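PDB 6COJ: probable CoA-transferase alpha subunit from Rhodococcus jostii, which probably acts on coenzyme A thioesters, one of which is bound in this crystal, and belongs to the coenzyme A transferase family. Local coordinates for residues A[74-78]-A[79-83]; A[103-107]-A[108-112]. The protein carries 1 engineered substitution. All coordinates share one frame; numbering follows the deposited sequence.

Interaction 1: A[74-78]-A[79-83]; sequences LLCSA and GKVTK
Leu75 and Val81 meet through a methylene and a methyl: Val81 CG2 comes to 3.6 Å from Leu75 CB as the chain leaves the helix and heads into the sheet. Val81 has CG1 anti to the backbone N (chi1 -178°), which leaves CG2 as the branch turned back to the helix, where it also lies 4.2 Å from Cys76 SG. Further out, the side chains of Leu75 and Lys80 cross at about a right angle, with Leu75 CD2 against Lys80 CD. The lysine aliphatic chain then runs alongside the Ala78 methyl; Lys80 CE is 3.9 Å from Ala78 CB. Its bend comes only at the last torsion (chi4 -69°), and the ammonium reaches Val59 O and Ser57 O, which anchor it back near the end of helix 48-56. Leu54 and Leu55 of that helix pack against Leu75 as well.

The backbone of the turn is tightly held. Lys80 N donates to Leu75 O at 3.0 Å and 168°, while Ala78 N reaches the same oxygen from the opposite face of its plane. Gly79 N bonds to Cys76 O. Glycine suits this positive-phi position, where a CB would run into Ala78 O. This is a Schellman motif, ending the helix of the beta-alpha-beta unit formed by strand 62-65, helix 70-77 and strand 81-86.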
ATOM      1  N   LEU A  74      18.468  13.657 -19.406  1.00 17.66           N
ATOM      2  CA  LEU A  74      19.210  13.035 -20.499  1.00 16.99           C
ATOM      3  C   LEU A  74      18.295  12.716 -21.677  1.00 17.07           C
ATOM      4  O   LEU A  74      18.654  12.951 -22.835  1.00 16.81           O
ATOM      5  CB  LEU A  74      19.932  11.780 -20.010  1.00 18.33           C
ATOM      6  CG  LEU A  74      21.216  12.005 -19.210  1.00 18.38           C
ATOM      7  CD1 LEU A  74      21.715  10.676 -18.652  1.00 21.92           C
ATOM      8  CD2 LEU A  74      22.308  12.685 -20.052  1.00 19.80           C
ATOM      9  N   LEU A  75      17.091  12.200 -21.407  1.00 16.24           N
ATOM     10  CA  LEU A  75      16.170  11.928 -22.505  1.00 15.75           C
ATOM     11  C   LEU A  75      15.805  13.210 -23.252  1.00 17.67           C
ATOM     12  O   LEU A  75      15.708  13.215 -24.487  1.00 18.55           O
ATOM     13  CB  LEU A  75      14.922  11.219 -21.970  1.00 16.04           C
ATOM     14  CG  LEU A  75      15.192   9.798 -21.471  1.00 16.75           C
ATOM     15  CD1 LEU A  75      13.952   9.252 -20.770  1.00 19.61           C
ATOM     16  CD2 LEU A  75      15.614   8.872 -22.603  1.00 19.65           C
ATOM     17  N   CYS A  76      15.629  14.315 -22.523  1.00 17.93           N
ATOM     18  CA  CYS A  76      15.333  15.588 -23.173  1.00 19.14           C
ATOM     19  C   CYS A  76      16.512  16.077 -23.995  1.00 19.59           C
ATOM     20  O   CYS A  76      16.322  16.678 -25.061  1.00 20.46           O
ATOM     21  CB  CYS A  76      14.943  16.634 -22.132  1.00 18.18           C
ATOM     22  SG  CYS A  76      13.289  16.412 -21.445  1.00 19.16           S
ATOM     23  N   SER A  77      17.737  15.845 -23.514  1.00 19.22           N
ATOM     24  CA  SER A  77      18.908  16.265 -24.274  1.00 19.75           C
ATOM     25  C   SER A  77      18.969  15.606 -25.646  1.00 22.79           C
ATOM     26  O   SER A  77      19.582  16.164 -26.563  1.00 22.95           O
ATOM     27  CB  SER A  77      20.207  15.995 -23.503  1.00 24.68           C
ATOM     28  OG  SER A  77      20.610  14.633 -23.579  1.00 21.55           O
ATOM     29  N   ALA A  78      18.338  14.447 -25.811  1.00 19.93           N
ATOM     30  CA  ALA A  78      18.335  13.740 -27.083  1.00 20.60           C
ATOM     31  C   ALA A  78      17.015  13.881 -27.821  1.00 19.15           C
ATOM     32  O   ALA A  78      16.801  13.188 -28.826  1.00 21.11           O
ATOM     33  CB  ALA A  78      18.681  12.264 -26.864  1.00 24.85           C
ATOM     34  N   GLY A  79      16.139  14.771 -27.355  1.00 20.18           N
ATOM     35  CA  GLY A  79      14.866  15.000 -28.010  1.00 19.02           C
ATOM     36  C   GLY A  79      13.953  13.795 -28.028  1.00 21.00           C
ATOM     37  O   GLY A  79      13.151  13.646 -28.960  1.00 22.06           O
ATOM     38  N   LYS A  80      14.061  12.921 -27.031  1.00 21.77           N
ATOM     39  CA  LYS A  80      13.330  11.662 -27.054  1.00 24.30           C
ATOM     40  C   LYS A  80      11.971  11.732 -26.376  1.00 24.59           C
ATOM     41  O   LYS A  80      11.241  10.737 -26.409  1.00 20.18           O
ATOM     42  CB  LYS A  80      14.174  10.536 -26.446  1.00 25.94           C
ATOM     43  CG  LYS A  80      15.299  10.082 -27.381  1.00 28.59           C
ATOM     44  CD  LYS A  80      16.197   9.081 -26.701  1.00 35.74           C
ATOM     45  CE  LYS A  80      17.323   8.650 -27.607  1.00 29.53           C
ATOM     46  NZ  LYS A  80      16.857   7.834 -28.760  1.00 24.33           N
ATOM     47  N   VAL A  81      11.601  12.871 -25.793  1.00 19.75           N
ATOM     48  CA  VAL A  81      10.389  12.997 -24.985  1.00 17.51           C
ATOM     49  C   VAL A  81       9.382  13.857 -25.731  1.00 21.37           C
ATOM     50  O   VAL A  81       9.686  14.991 -26.129  1.00 24.29           O
ATOM     51  CB  VAL A  81      10.695  13.590 -23.604  1.00 17.04           C
ATOM     52  CG1 VAL A  81       9.419  13.673 -22.765  1.00 18.98           C
ATOM     53  CG2 VAL A  81      11.755  12.760 -22.904  1.00 19.85           C
ATOM     54  N   THR A  82       8.187  13.315 -25.939  1.00 16.72           N
ATOM     55  CA  THR A  82       7.068  14.064 -26.494  1.00 18.51           C
ATOM     56  C   THR A  82       6.131  14.567 -25.409  1.00 16.85           C
ATOM     57  O   THR A  82       5.643  15.700 -25.483  1.00 18.70           O
ATOM     58  CB  THR A  82       6.282  13.169 -27.459  1.00 20.92           C
ATOM     59  OG1 THR A  82       7.125  12.800 -28.551  1.00 25.52           O
ATOM     60  CG2 THR A  82       5.052  13.892 -28.013  1.00 25.38           C
ATOM     61  N   LYS A  83       5.875  13.740 -24.403  1.00 17.17           N
ATOM     62  CA  LYS A  83       4.923  14.049 -23.355  1.00 16.73           C
ATOM     63  C   LYS A  83       5.484  13.490 -22.058  1.00 14.95           C
ATOM     64  O   LYS A  83       6.122  12.432 -22.057  1.00 15.92           O
ATOM     65  CB  LYS A  83       3.568  13.408 -23.685  1.00 20.10           C
ATOM     66  CG  LYS A  83       2.411  13.846 -22.802  1.00 23.43           C
ATOM     67  CD  LYS A  83       1.099  13.314 -23.354  1.00 22.86           C
ATOM     68  CE  LYS A  83      -0.093  13.791 -22.528  1.00 28.59           C
ATOM     69  NZ  LYS A  83      -1.389  13.184 -22.964  1.00 34.58           N
TER
HETATM   70  O   HOH W   1      15.314  11.758 -30.573  1.00 25.22           O

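Interaction 2: A[103-107]-A[108-112]; sequences KARTA and GEIAV
Glu109 N reaches back to Ala104 O at 2.9 Å, and Gly108 N bonds to Arg105 O at 3.0 Å. With Gly108 at positive phi (65°), this is a Schellman motif closing helix 99-106 ahead of strand 111-114. A side chain at Gly108 would run into Ala107 O.

Glu109 stretches back along the helix end. Its CG and carboxylate carbon both pass the Ala107 methyl, CD lying 3.7 Å from Ala107 CB, and OE2 settles beside Ala104. Ile110 divides its branches: CG2 faces Ala104 CB, and CD1 meets Arg105 CD at 4.0 Å.

Arg105 starts out pointing away from the strand, but bends at chi2 (-83°) and chi3 (-71°) bring its end back over Val112, which it crosses at about a right angle. Val112 CG2 sits over one face of the guanidinium, 3.5 Å from NH1, while CG1 touches Arg105 CD. The guanidinium's N-H groups turn to a chain of another protein, where NE donates to a polar side chain and NH1 to the backbone. Shortened to an alanine, this position is likely to leave those partners and a bound water without their donor, and the Val112 methyls without the guanidinium that lies over them. That water bridges the arginine to the start of the strand: Arg105 NH1 donates a hydrogen bond to it at 3.0 Å, and it donates in turn to Ile110 O at 2.7 Å.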
ATOM      1  N   LYS A 103      15.404  23.310 -20.392  1.00 19.17           N
ATOM      2  CA  LYS A 103      15.519  23.757 -21.777  0.61 22.09           C
ATOM      3  C   LYS A 103      14.363  23.241 -22.624  1.00 20.10           C
ATOM      4  O   LYS A 103      13.804  23.988 -23.437  1.00 22.32           O
ATOM      5  CB  LYS A 103      16.871  23.342 -22.356  0.61 24.57           C
ATOM      6  CG  LYS A 103      18.012  24.231 -21.884  0.61 27.27           C
ATOM      7  CD  LYS A 103      19.369  23.548 -21.995  0.61 32.42           C
ATOM      8  CE  LYS A 103      20.117  23.971 -23.245  0.61 40.23           C
ATOM      9  NZ  LYS A 103      19.404  23.567 -24.484  0.61 53.57           N
ATOM     10  N   ALA A 104      13.983  21.974 -22.450  1.00 19.98           N
ATOM     11  CA  ALA A 104      12.855  21.440 -23.206  1.00 20.10           C
ATOM     12  C   ALA A 104      11.562  22.167 -22.853  1.00 20.66           C
ATOM     13  O   ALA A 104      10.723  22.421 -23.728  1.00 20.87           O
ATOM     14  CB  ALA A 104      12.720  19.938 -22.960  1.00 20.46           C
ATOM     15  N   ARG A 105      11.391  22.519 -21.576  1.00 18.64           N
ATOM     16  CA  ARG A 105      10.191  23.227 -21.137  1.00 17.75           C
ATOM     17  C   ARG A 105      10.133  24.640 -21.712  1.00 20.18           C
ATOM     18  O   ARG A 105       9.104  25.056 -22.265  1.00 20.97           O
ATOM     19  CB  ARG A 105      10.164  23.264 -19.609  1.00 19.57           C
ATOM     20  CG  ARG A 105       9.911  21.892 -18.976  1.00 19.15           C
ATOM     21  CD  ARG A 105       8.420  21.585 -18.948  1.00 19.13           C
ATOM     22  NE  ARG A 105       7.742  22.418 -17.967  1.00 17.59           N
ATOM     23  CZ  ARG A 105       6.555  22.989 -18.141  1.00 17.37           C
ATOM     24  NH1 ARG A 105       5.895  22.868 -19.293  1.00 17.35           N
ATOM     25  NH2 ARG A 105       6.028  23.705 -17.157  1.00 18.38           N
ATOM     26  N   THR A 106      11.219  25.402 -21.573  1.00 19.92           N
ATOM     27  CA  THR A 106      11.200  26.778 -22.051  1.00 21.58           C
ATOM     28  C   THR A 106      11.122  26.857 -23.569  1.00 22.09           C
ATOM     29  O   THR A 106      10.691  27.886 -24.100  1.00 23.06           O
ATOM     30  CB  THR A 106      12.388  27.571 -21.491  1.00 25.10           C
ATOM     31  OG1 THR A 106      13.623  26.970 -21.907  1.00 27.79           O
ATOM     32  CG2 THR A 106      12.330  27.611 -19.958  1.00 24.57           C
ATOM     33  N   ALA A 107      11.500  25.788 -24.269  1.00 21.31           N
ATOM     34  CA  ALA A 107      11.366  25.711 -25.718  1.00 25.69           C
ATOM     35  C   ALA A 107      10.026  25.134 -26.153  1.00 25.45           C
ATOM     36  O   ALA A 107       9.750  25.074 -27.352  1.00 24.52           O
ATOM     37  CB  ALA A 107      12.509  24.879 -26.312  1.00 25.55           C
ATOM     38  N   GLY A 108       9.183  24.722 -25.214  1.00 21.49           N
ATOM     39  CA  GLY A 108       7.908  24.133 -25.578  1.00 24.86           C
ATOM     40  C   GLY A 108       8.024  22.822 -26.317  1.00 32.66           C
ATOM     41  O   GLY A 108       7.144  22.488 -27.117  1.00 30.91           O
ATOM     42  N   GLU A 109       9.088  22.061 -26.061  1.00 24.45           N
ATOM     43  CA  GLU A 109       9.342  20.829 -26.793  1.00 27.95           C
ATOM     44  C   GLU A 109       8.582  19.630 -26.245  1.00 27.25           C
ATOM     45  O   GLU A 109       8.519  18.599 -26.922  1.00 30.94           O
ATOM     46  CB  GLU A 109      10.841  20.537 -26.801  1.00 23.74           C
ATOM     47  CG  GLU A 109      11.610  21.521 -27.666  1.00 27.90           C
ATOM     48  CD  GLU A 109      13.106  21.421 -27.489  1.00 29.93           C
ATOM     49  OE1 GLU A 109      13.841  22.028 -28.296  1.00 42.25           O
ATOM     50  OE2 GLU A 109      13.550  20.747 -26.542  1.00 32.96           O
ATOM     51  N   ILE A 110       8.008  19.724 -25.054  1.00 21.90           N
ATOM     52  CA  ILE A 110       7.294  18.603 -24.462  1.00 21.66           C
ATOM     53  C   ILE A 110       5.934  19.079 -23.972  1.00 25.95           C
ATOM     54  O   ILE A 110       5.793  20.209 -23.490  1.00 28.77           O
ATOM     55  CB  ILE A 110       8.101  17.918 -23.334  1.00 25.93           C
ATOM     56  CG1 ILE A 110       8.389  18.882 -22.186  1.00 23.68           C
ATOM     57  CG2 ILE A 110       9.413  17.347 -23.880  1.00 27.81           C
ATOM     58  CD1 ILE A 110       9.145  18.210 -21.004  1.00 25.01           C
ATOM     59  N   ALA A 111       4.926  18.227 -24.127  1.00 20.98           N
ATOM     60  CA  ALA A 111       3.626  18.458 -23.518  1.00 20.56           C
ATOM     61  C   ALA A 111       3.688  17.849 -22.129  1.00 20.82           C
ATOM     62  O   ALA A 111       4.141  16.712 -21.974  1.00 23.49           O
ATOM     63  CB  ALA A 111       2.530  17.772 -24.333  1.00 21.84           C
ATOM     64  N   VAL A 112       3.277  18.600 -21.116  1.00 16.43           N
ATOM     65  CA  VAL A 112       3.405  18.125 -19.739  1.00 15.68           C
ATOM     66  C   VAL A 112       2.045  17.823 -19.133  1.00 15.85           C
ATOM     67  O   VAL A 112       1.074  18.568 -19.323  1.00 17.74           O
ATOM     68  CB  VAL A 112       4.252  19.033 -18.821  1.00 16.26           C
ATOM     69  CG1 VAL A 112       5.667  19.216 -19.389  1.00 16.95           C
ATOM     70  CG2 VAL A 112       3.581  20.374 -18.598  1.00 19.51           C
TER
HETATM   71  O   HOH W   2       6.872  22.152 -22.027  1.00 19.74           O

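In the fold
The two contacts come in series along the chain, interaction 1 closing before interaction 2 opens, with centres about 10 Å apart. Each is a helix end turning into a strand, and the strands, 81-86 and 111-114, are neighbours in the parallel sheet. Their pairing includes a probable hydrogen bond, Thr82 O to Ala111 N at 3.0 Å, and the helices pack through Cys76 SG on Ala104 CB. Val81 also touches Ile110. The two helix ends thus deliver successive strands to one sheet of the alpha/beta fold; the second, outermost within this chain, lies at the interface with another protein chain, and interaction 2 is near the bound CoA thioester, about 8 Å from the Thr106 side chain.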